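Local coordinates for protein aminoacyltransferase FemA (Staphylococcus aureus, PDB 1LRZ) that adds the second and third glycines of the pentaglycine interpeptide bridge of the staphylococcal cell wall, using glycyl-tRNA as donor, at residues I78-Q83 / P109-Q114; F88-L93 / D129-K134; D170-K173 / R179-N182. All coordinates share one frame; numbering follows the deposited sequence.

Contact 1: residues I78-Q83 / P109-Q114; sequences IDYENQ and PYLPYQ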
ATOM      1  N   ILE A  78      17.676  -6.673  -9.095  1.00 21.59           N
ATOM      2  CA  ILE A  78      19.045  -7.149  -9.175  1.00 21.08           C
ATOM      3  C   ILE A  78      19.742  -6.799  -7.859  1.00 23.07           C
ATOM      4  O   ILE A  78      19.268  -5.936  -7.110  1.00 19.57           O
ATOM      5  CB  ILE A  78      19.741  -6.442 -10.375  1.00 23.06           C
ATOM      6  CG1 ILE A  78      21.182  -6.922 -10.559  1.00 24.20           C
ATOM      7  CG2 ILE A  78      19.726  -4.940 -10.160  1.00 24.56           C
ATOM      8  CD1 ILE A  78      21.818  -6.354 -11.822  1.00 25.73           C
ATOM      9  N   ASP A  79      20.851  -7.471  -7.566  1.00 21.60           N
ATOM     10  CA  ASP A  79      21.598  -7.175  -6.342  1.00 22.95           C
ATOM     11  C   ASP A  79      22.352  -5.869  -6.572  1.00 22.18           C
ATOM     12  O   ASP A  79      23.388  -5.845  -7.254  1.00 20.65           O
ATOM     13  CB  ASP A  79      22.564  -8.328  -6.023  1.00 22.59           C
ATOM     14  CG  ASP A  79      23.589  -7.966  -4.952  1.00 23.34           C
ATOM     15  OD1 ASP A  79      23.331  -7.037  -4.155  1.00 22.69           O
ATOM     16  OD2 ASP A  79      24.650  -8.631  -4.900  1.00 24.04           O
ATOM     17  N   TYR A  80      21.838  -4.778  -6.007  1.00 21.66           N
ATOM     18  CA  TYR A  80      22.474  -3.479  -6.203  1.00 21.60           C
ATOM     19  C   TYR A  80      23.762  -3.237  -5.424  1.00 24.02           C
ATOM     20  O   TYR A  80      24.354  -2.172  -5.553  1.00 26.92           O
ATOM     21  CB  TYR A  80      21.478  -2.337  -5.950  1.00 21.53           C
ATOM     22  CG  TYR A  80      20.483  -2.142  -7.076  1.00 22.72           C
ATOM     23  CD1 TYR A  80      19.220  -2.735  -7.030  1.00 20.45           C
ATOM     24  CD2 TYR A  80      20.811  -1.365  -8.202  1.00 22.26           C
ATOM     25  CE1 TYR A  80      18.302  -2.556  -8.075  1.00 23.34           C
ATOM     26  CE2 TYR A  80      19.903  -1.182  -9.250  1.00 21.32           C
ATOM     27  CZ  TYR A  80      18.651  -1.776  -9.180  1.00 23.00           C
ATOM     28  OH  TYR A  80      17.740  -1.597 -10.202  1.00 22.65           O
ATOM     29  N   GLU A  81      24.198  -4.207  -4.621  1.00 21.79           N
ATOM     30  CA  GLU A  81      25.463  -4.067  -3.901  1.00 23.21           C
ATOM     31  C   GLU A  81      26.595  -4.421  -4.879  1.00 22.42           C
ATOM     32  O   GLU A  81      27.726  -3.971  -4.732  1.00 23.17           O
ATOM     33  CB  GLU A  81      25.527  -5.035  -2.711  1.00 25.48           C
ATOM     34  CG  GLU A  81      24.519  -4.743  -1.625  1.00 31.68           C
ATOM     35  CD  GLU A  81      24.613  -3.311  -1.152  1.00 35.09           C
ATOM     36  OE1 GLU A  81      25.716  -2.912  -0.732  1.00 37.94           O
ATOM     37  OE2 GLU A  81      23.593  -2.587  -1.207  1.00 38.50           O
ATOM     38  N   ASN A  82      26.267  -5.236  -5.875  1.00 21.97           N
ATOM     39  CA  ASN A  82      27.224  -5.702  -6.880  1.00 21.76           C
ATOM     40  C   ASN A  82      27.326  -4.673  -8.014  1.00 22.28           C
ATOM     41  O   ASN A  82      26.587  -4.745  -8.994  1.00 21.15           O
ATOM     42  CB  ASN A  82      26.743  -7.044  -7.438  1.00 21.03           C
ATOM     43  CG  ASN A  82      27.815  -7.787  -8.219  1.00 24.19           C
ATOM     44  OD1 ASN A  82      28.706  -7.187  -8.833  1.00 21.08           O
ATOM     45  ND2 ASN A  82      27.715  -9.111  -8.219  1.00 21.72           N
ATOM     46  N   GLN A  83      28.244  -3.726  -7.881  1.00 21.37           N
ATOM     47  CA  GLN A  83      28.404  -2.687  -8.885  1.00 25.01           C
ATOM     48  C   GLN A  83      28.791  -3.189 -10.273  1.00 26.22           C
ATOM     49  O   GLN A  83      28.359  -2.618 -11.268  1.00 28.01           O
ATOM     50  CB  GLN A  83      29.399  -1.635  -8.387  1.00 27.07           C
ATOM     51  CG  GLN A  83      28.981  -1.057  -7.038  1.00 30.95           C
ATOM     52  CD  GLN A  83      29.772   0.169  -6.606  1.00 32.02           C
ATOM     53  OE1 GLN A  83      29.715   0.561  -5.441  1.00 32.98           O
ATOM     54  NE2 GLN A  83      30.498   0.788  -7.539  1.00 32.07           N
ATOM     55  N   PRO A 109      14.279   2.576 -11.051  1.00 19.19           N
ATOM     56  CA  PRO A 109      14.593   1.500 -10.108  1.00 19.21           C
ATOM     57  C   PRO A 109      14.064   1.721  -8.699  1.00 17.22           C
ATOM     58  O   PRO A 109      14.094   2.834  -8.164  1.00 16.87           O
ATOM     59  CB  PRO A 109      16.122   1.417 -10.164  1.00 18.73           C
ATOM     60  CG  PRO A 109      16.519   2.805 -10.458  1.00 22.99           C
ATOM     61  CD  PRO A 109      15.509   3.255 -11.497  1.00 18.29           C
ATOM     62  N   TYR A 110      13.563   0.634  -8.128  1.00 17.09           N
ATOM     63  CA  TYR A 110      13.008   0.596  -6.775  1.00 16.70           C
ATOM     64  C   TYR A 110      14.253   0.479  -5.895  1.00 16.31           C
ATOM     65  O   TYR A 110      14.528  -0.569  -5.311  1.00 15.01           O
ATOM     66  CB  TYR A 110      12.128  -0.654  -6.650  1.00 13.08           C
ATOM     67  CG  TYR A 110      11.147  -0.653  -5.491  1.00 15.04           C
ATOM     68  CD1 TYR A 110      10.482  -1.826  -5.132  1.00 10.69           C
ATOM     69  CD2 TYR A 110      10.865   0.514  -4.772  1.00 13.07           C
ATOM     70  CE1 TYR A 110       9.554  -1.851  -4.099  1.00 14.83           C
ATOM     71  CE2 TYR A 110       9.933   0.499  -3.715  1.00 16.48           C
ATOM     72  CZ  TYR A 110       9.280  -0.688  -3.393  1.00 17.13           C
ATOM     73  OH  TYR A 110       8.340  -0.725  -2.396  1.00 16.65           O
ATOM     74  N   LEU A 111      15.004   1.575  -5.829  1.00 14.76           N
ATOM     75  CA  LEU A 111      16.273   1.639  -5.110  1.00 15.63           C
ATOM     76  C   LEU A 111      16.310   2.813  -4.135  1.00 12.20           C
ATOM     77  O   LEU A 111      16.272   3.964  -4.558  1.00 15.92           O
ATOM     78  CB  LEU A 111      17.404   1.809  -6.142  1.00 14.36           C
ATOM     79  CG  LEU A 111      18.851   1.903  -5.655  1.00 15.87           C
ATOM     80  CD1 LEU A 111      19.213   0.611  -4.951  1.00 11.74           C
ATOM     81  CD2 LEU A 111      19.795   2.149  -6.843  1.00 14.13           C
ATOM     82  N   PRO A 112      16.408   2.538  -2.826  1.00 14.56           N
ATOM     83  CA  PRO A 112      16.446   3.621  -1.840  1.00 14.47           C
ATOM     84  C   PRO A 112      17.630   4.549  -2.057  1.00 15.77           C
ATOM     85  O   PRO A 112      18.705   4.121  -2.484  1.00 15.19           O
ATOM     86  CB  PRO A 112      16.554   2.888  -0.501  1.00 12.23           C
ATOM     87  CG  PRO A 112      15.933   1.555  -0.775  1.00 15.33           C
ATOM     88  CD  PRO A 112      16.462   1.224  -2.160  1.00 13.37           C
ATOM     89  N   TYR A 113      17.411   5.819  -1.728  1.00 15.57           N
ATOM     90  CA  TYR A 113      18.415   6.863  -1.835  1.00 16.71           C
ATOM     91  C   TYR A 113      18.681   7.395  -0.422  1.00 16.45           C
ATOM     92  O   TYR A 113      19.804   7.321   0.078  1.00 17.09           O
ATOM     93  CB  TYR A 113      17.893   7.981  -2.747  1.00 14.87           C
ATOM     94  CG  TYR A 113      18.655   9.286  -2.660  1.00 18.21           C
ATOM     95  CD1 TYR A 113      20.061   9.309  -2.639  1.00 17.88           C
ATOM     96  CD2 TYR A 113      17.977  10.502  -2.626  1.00 18.61           C
ATOM     97  CE1 TYR A 113      20.765  10.506  -2.583  1.00 17.80           C
ATOM     98  CE2 TYR A 113      18.671  11.715  -2.572  1.00 19.28           C
ATOM     99  CZ  TYR A 113      20.062  11.710  -2.554  1.00 19.43           C
ATOM    100  OH  TYR A 113      20.744  12.903  -2.522  1.00 19.74           O
ATOM    101  N   GLN A 114      17.629   7.902   0.217  1.00 16.13           N
ATOM    102  CA  GLN A 114      17.710   8.452   1.569  1.00 18.22           C
ATOM    103  C   GLN A 114      16.518   8.007   2.426  1.00 16.43           C
ATOM    104  O   GLN A 114      15.468   7.634   1.896  1.00 16.06           O
ATOM    105  CB  GLN A 114      17.694   9.990   1.521  1.00 19.88           C
ATOM    106  CG  GLN A 114      18.796  10.633   0.715  1.00 23.51           C
ATOM    107  CD  GLN A 114      18.776  12.149   0.835  1.00 28.67           C
ATOM    108  OE1 GLN A 114      19.788  12.758   1.177  1.00 26.40           O
ATOM    109  NE2 GLN A 114      17.619  12.766   0.553  1.00 23.30           N
TER

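Contact 2: residues F88-L93 / D129-K134; sequences FFFNEL and DWFFDK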
ATOM      1  N   PHE A  88      27.036  -4.206 -15.886  1.00 22.78           N
ATOM      2  CA  PHE A  88      26.788  -5.146 -16.970  1.00 22.55           C
ATOM      3  C   PHE A  88      25.325  -5.125 -17.396  1.00 24.82           C
ATOM      4  O   PHE A  88      25.010  -5.096 -18.585  1.00 24.00           O
ATOM      5  CB  PHE A  88      27.145  -6.567 -16.524  1.00 24.57           C
ATOM      6  CG  PHE A  88      26.905  -7.617 -17.575  1.00 26.60           C
ATOM      7  CD1 PHE A  88      27.734  -7.711 -18.692  1.00 27.79           C
ATOM      8  CD2 PHE A  88      25.850  -8.507 -17.454  1.00 27.60           C
ATOM      9  CE1 PHE A  88      27.511  -8.685 -19.669  1.00 28.26           C
ATOM     10  CE2 PHE A  88      25.622  -9.480 -18.427  1.00 32.10           C
ATOM     11  CZ  PHE A  88      26.458  -9.567 -19.538  1.00 28.34           C
ATOM     12  N   PHE A  89      24.423  -5.151 -16.423  1.00 22.09           N
ATOM     13  CA  PHE A  89      23.003  -5.157 -16.747  1.00 22.44           C
ATOM     14  C   PHE A  89      22.532  -3.933 -17.521  1.00 21.81           C
ATOM     15  O   PHE A  89      21.835  -4.065 -18.526  1.00 20.34           O
ATOM     16  CB  PHE A  89      22.135  -5.290 -15.485  1.00 19.41           C
ATOM     17  CG  PHE A  89      20.659  -5.311 -15.782  1.00 20.59           C
ATOM     18  CD1 PHE A  89      19.942  -4.128 -15.912  1.00 21.21           C
ATOM     19  CD2 PHE A  89      20.004  -6.514 -16.011  1.00 18.44           C
ATOM     20  CE1 PHE A  89      18.597  -4.145 -16.272  1.00 22.22           C
ATOM     21  CE2 PHE A  89      18.661  -6.539 -16.372  1.00 18.33           C
ATOM     22  CZ  PHE A  89      17.958  -5.355 -16.503  1.00 19.83           C
ATOM     23  N   PHE A  90      22.889  -2.744 -17.053  1.00 18.95           N
ATOM     24  CA  PHE A  90      22.432  -1.546 -17.731  1.00 20.32           C
ATOM     25  C   PHE A  90      23.070  -1.321 -19.096  1.00 21.18           C
ATOM     26  O   PHE A  90      22.460  -0.731 -19.985  1.00 22.92           O
ATOM     27  CB  PHE A  90      22.595  -0.331 -16.812  1.00 20.08           C
ATOM     28  CG  PHE A  90      21.555  -0.272 -15.727  1.00 19.66           C
ATOM     29  CD1 PHE A  90      21.845  -0.691 -14.433  1.00 19.91           C
ATOM     30  CD2 PHE A  90      20.255   0.136 -16.023  1.00 21.19           C
ATOM     31  CE1 PHE A  90      20.851  -0.710 -13.447  1.00 17.93           C
ATOM     32  CE2 PHE A  90      19.255   0.122 -15.052  1.00 21.64           C
ATOM     33  CZ  PHE A  90      19.555  -0.304 -13.753  1.00 22.09           C
ATOM     34  N   ASN A  91      24.283  -1.823 -19.271  1.00 23.95           N
ATOM     35  CA  ASN A  91      24.976  -1.696 -20.541  1.00 25.25           C
ATOM     36  C   ASN A  91      24.303  -2.662 -21.524  1.00 26.00           C
ATOM     37  O   ASN A  91      24.023  -2.307 -22.668  1.00 26.21           O
ATOM     38  CB  ASN A  91      26.447  -2.060 -20.360  1.00 30.09           C
ATOM     39  CG  ASN A  91      27.323  -1.487 -21.444  1.00 34.15           C
ATOM     40  OD1 ASN A  91      27.302  -0.286 -21.696  1.00 36.68           O
ATOM     41  ND2 ASN A  91      28.106  -2.341 -22.091  1.00 36.06           N
ATOM     42  N   GLU A  92      24.015  -3.878 -21.072  1.00 21.91           N
ATOM     43  CA  GLU A  92      23.379  -4.850 -21.946  1.00 23.15           C
ATOM     44  C   GLU A  92      21.927  -4.485 -22.230  1.00 24.76           C
ATOM     45  O   GLU A  92      21.397  -4.829 -23.287  1.00 25.65           O
ATOM     46  CB  GLU A  92      23.462  -6.248 -21.335  1.00 23.45           C
ATOM     47  CG  GLU A  92      24.883  -6.798 -21.197  1.00 26.99           C
ATOM     48  CD  GLU A  92      25.508  -7.154 -22.534  1.00 34.25           C
ATOM     49  OE1 GLU A  92      24.815  -7.787 -23.362  1.00 37.61           O
ATOM     50  OE2 GLU A  92      26.692  -6.818 -22.754  1.00 35.53           O
ATOM     51  N   LEU A  93      21.279  -3.789 -21.297  1.00 22.47           N
ATOM     52  CA  LEU A  93      19.885  -3.393 -21.501  1.00 22.54           C
ATOM     53  C   LEU A  93      19.841  -2.361 -22.635  1.00 21.78           C
ATOM     54  O   LEU A  93      18.921  -2.360 -23.457  1.00 19.64           O
ATOM     55  CB  LEU A  93      19.301  -2.788 -20.220  1.00 18.07           C
ATOM     56  CG  LEU A  93      17.880  -2.226 -20.313  1.00 17.76           C
ATOM     57  CD1 LEU A  93      16.896  -3.309 -20.765  1.00 20.46           C
ATOM     58  CD2 LEU A  93      17.476  -1.691 -18.944  1.00 16.97           C
ATOM     59  N   ASP A 129      24.487   6.185  -3.342  1.00 21.23           N
ATOM     60  CA  ASP A 129      24.857   7.400  -4.078  1.00 22.84           C
ATOM     61  C   ASP A 129      25.694   7.114  -5.337  1.00 23.00           C
ATOM     62  O   ASP A 129      25.574   7.826  -6.331  1.00 23.32           O
ATOM     63  CB  ASP A 129      25.647   8.344  -3.163  1.00 23.01           C
ATOM     64  CG  ASP A 129      24.775   9.029  -2.123  1.00 28.00           C
ATOM     65  OD1 ASP A 129      23.612   8.610  -1.918  1.00 25.09           O
ATOM     66  OD2 ASP A 129      25.264   9.995  -1.501  1.00 30.93           O
ATOM     67  N   TRP A 130      26.545   6.088  -5.282  1.00 22.59           N
ATOM     68  CA  TRP A 130      27.392   5.720  -6.422  1.00 25.04           C
ATOM     69  C   TRP A 130      26.561   5.447  -7.677  1.00 24.48           C
ATOM     70  O   TRP A 130      27.042   5.584  -8.810  1.00 23.80           O
ATOM     71  CB  TRP A 130      28.212   4.468  -6.100  1.00 25.69           C
ATOM     72  CG  TRP A 130      27.383   3.243  -5.887  1.00 27.76           C
ATOM     73  CD1 TRP A 130      26.853   2.807  -4.706  1.00 30.68           C
ATOM     74  CD2 TRP A 130      26.937   2.320  -6.892  1.00 30.23           C
ATOM     75  NE1 TRP A 130      26.102   1.673  -4.912  1.00 29.87           N
ATOM     76  CE2 TRP A 130      26.138   1.351  -6.244  1.00 30.88           C
ATOM     77  CE3 TRP A 130      27.137   2.217  -8.278  1.00 30.65           C
ATOM     78  CZ2 TRP A 130      25.527   0.292  -6.940  1.00 30.25           C
ATOM     79  CZ3 TRP A 130      26.527   1.159  -8.971  1.00 28.58           C
ATOM     80  CH2 TRP A 130      25.736   0.213  -8.297  1.00 28.74           C
ATOM     81  N   PHE A 131      25.311   5.054  -7.473  1.00 21.48           N
ATOM     82  CA  PHE A 131      24.431   4.745  -8.587  1.00 21.10           C
ATOM     83  C   PHE A 131      24.263   5.914  -9.554  1.00 20.93           C
ATOM     84  O   PHE A 131      24.271   5.719 -10.772  1.00 21.13           O
ATOM     85  CB  PHE A 131      23.052   4.324  -8.076  1.00 22.46           C
ATOM     86  CG  PHE A 131      22.164   3.764  -9.142  1.00 19.48           C
ATOM     87  CD1 PHE A 131      22.439   2.522  -9.712  1.00 22.13           C
ATOM     88  CD2 PHE A 131      21.059   4.480  -9.591  1.00 19.44           C
ATOM     89  CE1 PHE A 131      21.624   1.999 -10.713  1.00 20.00           C
ATOM     90  CE2 PHE A 131      20.242   3.967 -10.585  1.00 19.80           C
ATOM     91  CZ  PHE A 131      20.523   2.722 -11.151  1.00 17.46           C
ATOM     92  N   PHE A 132      24.102   7.125  -9.026  1.00 19.47           N
ATOM     93  CA  PHE A 132      23.918   8.288  -9.894  1.00 22.59           C
ATOM     94  C   PHE A 132      25.070   8.461 -10.891  1.00 22.83           C
ATOM     95  O   PHE A 132      24.840   8.686 -12.083  1.00 22.44           O
ATOM     96  CB  PHE A 132      23.745   9.572  -9.066  1.00 22.06           C
ATOM     97  CG  PHE A 132      22.503   9.578  -8.191  1.00 25.33           C
ATOM     98  CD1 PHE A 132      22.556   9.110  -6.877  1.00 22.66           C
ATOM     99  CD2 PHE A 132      21.278  10.029  -8.695  1.00 25.86           C
ATOM    100  CE1 PHE A 132      21.413   9.089  -6.072  1.00 23.40           C
ATOM    101  CE2 PHE A 132      20.120  10.014  -7.898  1.00 22.69           C
ATOM    102  CZ  PHE A 132      20.190   9.542  -6.585  1.00 21.05           C
ATOM    103  N   ASP A 133      26.303   8.353 -10.403  1.00 22.76           N
ATOM    104  CA  ASP A 133      27.481   8.505 -11.253  1.00 25.96           C
ATOM    105  C   ASP A 133      27.565   7.397 -12.292  1.00 26.57           C
ATOM    106  O   ASP A 133      27.871   7.653 -13.460  1.00 22.81           O
ATOM    107  CB  ASP A 133      28.757   8.508 -10.404  1.00 30.95           C
ATOM    108  CG  ASP A 133      29.070   9.882  -9.817  1.00 40.24           C
ATOM    109  OD1 ASP A 133      29.951   9.972  -8.931  1.00 44.22           O
ATOM    110  OD2 ASP A 133      28.444  10.877 -10.244  1.00 44.53           O
ATOM    111  N   LYS A 134      27.301   6.165 -11.869  1.00 25.47           N
ATOM    112  CA  LYS A 134      27.351   5.053 -12.797  1.00 24.77           C
ATOM    113  C   LYS A 134      26.316   5.220 -13.916  1.00 24.77           C
ATOM    114  O   LYS A 134      26.629   5.000 -15.086  1.00 25.30           O
ATOM    115  CB  LYS A 134      27.137   3.730 -12.064  1.00 29.35           C
ATOM    116  CG  LYS A 134      27.017   2.529 -12.998  1.00 33.35           C
ATOM    117  CD  LYS A 134      27.753   1.329 -12.453  1.00 38.76           C
ATOM    118  CE  LYS A 134      29.257   1.585 -12.448  1.00 40.13           C
ATOM    119  NZ  LYS A 134      30.029   0.400 -11.988  1.00 44.45           N
TER

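Contact 3: residues D170-K173 / R179-N182; sequences DIIK and RKRN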
ATOM      1  N   ASP A 170       3.646  -5.283  19.413  1.00 18.02           N
ATOM      2  CA  ASP A 170       4.755  -4.341  19.229  1.00 19.64           C
ATOM      3  C   ASP A 170       4.282  -3.191  18.334  1.00 18.98           C
ATOM      4  O   ASP A 170       4.585  -2.016  18.574  1.00 15.42           O
ATOM      5  CB  ASP A 170       5.932  -5.005  18.515  1.00 20.99           C
ATOM      6  CG  ASP A 170       6.611  -6.059  19.347  1.00 26.31           C
ATOM      7  OD1 ASP A 170       7.095  -7.037  18.738  1.00 28.15           O
ATOM      8  OD2 ASP A 170       6.682  -5.908  20.586  1.00 23.52           O
ATOM      9  N   ILE A 171       3.550  -3.541  17.283  1.00 16.91           N
ATOM     10  CA  ILE A 171       3.090  -2.527  16.341  1.00 15.33           C
ATOM     11  C   ILE A 171       2.144  -1.542  17.012  1.00 17.10           C
ATOM     12  O   ILE A 171       2.283  -0.326  16.847  1.00 15.66           O
ATOM     13  CB  ILE A 171       2.419  -3.182  15.128  1.00 14.69           C
ATOM     14  CG1 ILE A 171       3.461  -4.037  14.373  1.00 14.72           C
ATOM     15  CG2 ILE A 171       1.825  -2.117  14.222  1.00 13.82           C
ATOM     16  CD1 ILE A 171       4.699  -3.255  13.938  1.00 17.30           C
ATOM     17  N   ILE A 172       1.189  -2.059  17.772  1.00 16.66           N
ATOM     18  CA  ILE A 172       0.246  -1.197  18.473  1.00 18.45           C
ATOM     19  C   ILE A 172       0.986  -0.348  19.502  1.00 19.47           C
ATOM     20  O   ILE A 172       0.686   0.834  19.672  1.00 17.55           O
ATOM     21  CB  ILE A 172      -0.831  -2.024  19.204  1.00 24.28           C
ATOM     22  CG1 ILE A 172      -1.872  -2.512  18.201  1.00 27.88           C
ATOM     23  CG2 ILE A 172      -1.499  -1.186  20.312  1.00 25.97           C
ATOM     24  CD1 ILE A 172      -2.906  -3.432  18.819  1.00 34.74           C
ATOM     25  N   LYS A 173       1.962  -0.941  20.186  1.00 20.02           N
ATOM     26  CA  LYS A 173       2.699  -0.191  21.201  1.00 20.91           C
ATOM     27  C   LYS A 173       3.485   0.971  20.615  1.00 21.10           C
ATOM     28  O   LYS A 173       3.667   1.981  21.281  1.00 19.97           O
ATOM     29  CB  LYS A 173       3.656  -1.103  21.972  1.00 23.02           C
ATOM     30  CG  LYS A 173       4.331  -0.418  23.173  1.00 23.26           C
ATOM     31  CD  LYS A 173       5.063  -1.444  24.025  1.00 27.38           C
ATOM     32  CE  LYS A 173       5.484  -0.865  25.370  1.00 30.57           C
ATOM     33  NZ  LYS A 173       6.516   0.205  25.231  1.00 33.20           N
ATOM     34  N   ARG A 179      -3.522   6.912  17.048  1.00 16.71           N
ATOM     35  CA  ARG A 179      -3.670   5.675  16.272  1.00 17.20           C
ATOM     36  C   ARG A 179      -3.947   4.460  17.155  1.00 16.99           C
ATOM     37  O   ARG A 179      -4.758   3.606  16.817  1.00 17.50           O
ATOM     38  CB  ARG A 179      -2.426   5.410  15.408  1.00 18.05           C
ATOM     39  CG  ARG A 179      -2.401   6.247  14.138  1.00 23.00           C
ATOM     40  CD  ARG A 179      -2.175   7.700  14.505  1.00 28.01           C
ATOM     41  NE  ARG A 179      -2.948   8.575  13.661  1.00 29.05           N
ATOM     42  CZ  ARG A 179      -2.800   9.887  13.608  1.00 24.37           C
ATOM     43  NH1 ARG A 179      -3.572  10.575  12.790  1.00 26.48           N
ATOM     44  NH2 ARG A 179      -1.885  10.506  14.353  1.00 21.21           N
ATOM     45  N   LYS A 180      -3.262   4.378  18.286  1.00 17.22           N
ATOM     46  CA  LYS A 180      -3.471   3.274  19.218  1.00 18.68           C
ATOM     47  C   LYS A 180      -4.926   3.278  19.705  1.00 17.63           C
ATOM     48  O   LYS A 180      -5.597   2.247  19.698  1.00 19.32           O
ATOM     49  CB  LYS A 180      -2.534   3.439  20.418  1.00 20.37           C
ATOM     50  CG  LYS A 180      -2.563   2.316  21.444  1.00 26.27           C
ATOM     51  CD  LYS A 180      -1.343   2.469  22.354  1.00 29.13           C
ATOM     52  CE  LYS A 180      -1.024   1.230  23.180  1.00 31.83           C
ATOM     53  NZ  LYS A 180       0.230   1.442  23.998  1.00 29.23           N
ATOM     54  N   ARG A 181      -5.412   4.443  20.122  1.00 17.90           N
ATOM     55  CA  ARG A 181      -6.775   4.549  20.621  1.00 17.89           C
ATOM     56  C   ARG A 181      -7.808   4.125  19.581  1.00 17.18           C
ATOM     57  O   ARG A 181      -8.711   3.342  19.878  1.00 18.59           O
ATOM     58  CB  ARG A 181      -7.075   5.984  21.087  1.00 17.59           C
ATOM     59  CG  ARG A 181      -8.538   6.188  21.487  1.00 18.54           C
ATOM     60  CD  ARG A 181      -8.786   7.546  22.171  1.00 24.07           C
ATOM     61  NE  ARG A 181     -10.212   7.767  22.413  1.00 25.55           N
ATOM     62  CZ  ARG A 181     -10.723   8.888  22.921  1.00 28.28           C
ATOM     63  NH1 ARG A 181     -12.035   9.002  23.098  1.00 24.35           N
ATOM     64  NH2 ARG A 181      -9.921   9.891  23.258  1.00 22.52           N
ATOM     65  N   ASN A 182      -7.674   4.645  18.367  1.00 16.49           N
ATOM     66  CA  ASN A 182      -8.609   4.314  17.297  1.00 16.87           C
ATOM     67  C   ASN A 182      -8.517   2.848  16.875  1.00 18.26           C
ATOM     68  O   ASN A 182      -9.531   2.224  16.541  1.00 18.55           O
ATOM     69  CB  ASN A 182      -8.374   5.247  16.099  1.00 18.01           C
ATOM     70  CG  ASN A 182      -8.968   6.642  16.331  1.00 21.59           C
ATOM     71  OD1 ASN A 182      -8.371   7.661  15.994  1.00 27.39           O
ATOM     72  ND2 ASN A 182     -10.146   6.675  16.906  1.00 18.46           N
TER
HETATM   73  O   HOH W   1       2.152   3.110  23.349  1.00 27.64           O

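Contact 1: residues I78-Q83 / P109-Q114
Tyr80, within the type I beta turn from Asp79 to Asn82, sets its ring against Leu111 and Pro109 in a buried apolar contact between two connecting loops. Leu111 supplies most of the touch. Its CD1 lies over one face of the Tyr80 ring, 4.1 Å from the centroid and 27° off the ring normal, a CH-pi contact. The same methyl is displaced toward the root of the ring, as its 3.7 Å approach to Tyr80 CG indicates, while Leu111 CD2 comes 3.9 Å from Tyr80 CD2. Ile78 CG2 covers the opposite face, 3.4 Å above the plane and toward the rim, so the ring is packed from both sides. At the phenolic end, Pro109 CB approaches obliquely, 3.4 Å from Tyr80 OH. That hydroxyl donates a hydrogen bond to Pro76 O, tying the end of the ring to the preceding strand. With Tyr80 CG anti to its own carbonyl carbon (chi1 -76°), the ring leaves the turn on the side of Leu111. Asn82 N donates to Asp79 O to close the beta turn, and Glu81 N donates to Asp79 OD1 over 3.0 Å, an Asx turn, meeting the oxygen from above the carboxylate plane. Strand 67-78 enters this turn and helix 83-98 leaves it, with Val86 touching Tyr80; helix 130-137 supplies Phe131 beside Pro109 and Leu111, and strand 112-116 follows directly from Leu111, whose backbone bonds to Val394.

Contact 2: residues F88-L93 / D129-K134
Phe90 and Phe131 make the direct contact between segments 88-93 and 129-134, as an offset edge-to-face aromatic pair. The centroids are 5.8 Å apart and the planes meet at 68°, with the edge of Phe131 turned toward the face of Phe90. Phe131 CE1 leads, 3.9 Å from Phe90 CE1, and Phe131 CZ follows at 4.1 Å from Phe90 CZ, so the meeting lies near the outer end of both rings. Phe131 reaches this far because its CG is anti to the backbone N (chi1 -170°), which swings the ring nearer the other helix. On the opposite side of the Phe90 ring, Phe89 CD1 sits 4.0 Å above the plane and over its centre. Pro76 and Leu138 also touch Phe90. Beyond this pair the two segments stand apart, their closest CA atoms, those of Phe90 and Lys134, 9.6 Å from each other. Trp130 and Phe131 reach Val86 one turn earlier on helix 83-98, and the partly exposed Lys134 touches His87 instead of segment 88-93. Asp129 and Asp133 are exposed. With only 69 Å² buried and no hydrogen bond across, cohesion probably rests mainly on dispersion and hydrophobic burial, the offset allowing at most a weak edge-to-face electrostatic term.

Contact 3: residues D170-K173 / R179-N182
Lys180 stretches its aliphatic chain across Ile172 at the surface, where helix 168-173 ends and helix 177-187 runs past it. Its CG is anti to the backbone N (chi1 -176°) and the remaining torsions are all extended, so the chain reaches its full length toward the other helix. The chain crosses the Ile172 side chain at about a right angle. Ile172 uses one branch for this meeting: CG2 sits against the middle of the chain, 3.8 Å from both Lys180 CG and Lys180 CE. This CG2 is anti to the backbone N and beside the carbonyl carbon, which puts the methyl next to Ile172 O, so Lys180 meets both. Lys180 CD packs against Ile172 O at 3.7 Å. Beyond, Lys180 NZ passes 4.1 Å from Lys173 CA and donates to a water over 2.6 Å. That water in turn donates to Lys173 O over 2.8 Å, bridging the ammonium to the last residue of helix 168-173. Lys173 itself points its CB away, and the two NZ atoms remain 6.5 Å apart. On the inner side, Ile171 and Ile172 touch Trp347 of helix 341-355. The chemistry is therefore amphipathic: methylenes pack on isoleucine, while the charge goes to water beside a helix C terminus, whose partial negative potential would probably favour it; any repulsion from Lys173 NZ is probably weak at that distance, with solvent to screen it.

From the N terminus, the chain passes segment 78-83, then 88-93, before 109-114 returns to close contact 1 and 129-134 closes contact 2. The segments alternate, so the two loops cross, and the contact centres are 10 Å apart. They also touch directly, for example where Gln83 packs on Trp130. Together they bring the turn after strand 67-78, helix 83-98, the approach to strand 112-116 and helix 130-137 into one region, joining elements of both mixed sheets. Contact 3 follows in series and closes a short loop between two successive helices packed on helix 341-355; its centre lies about 32 Å from that of contact 1 and 42 Å from that of contact 2.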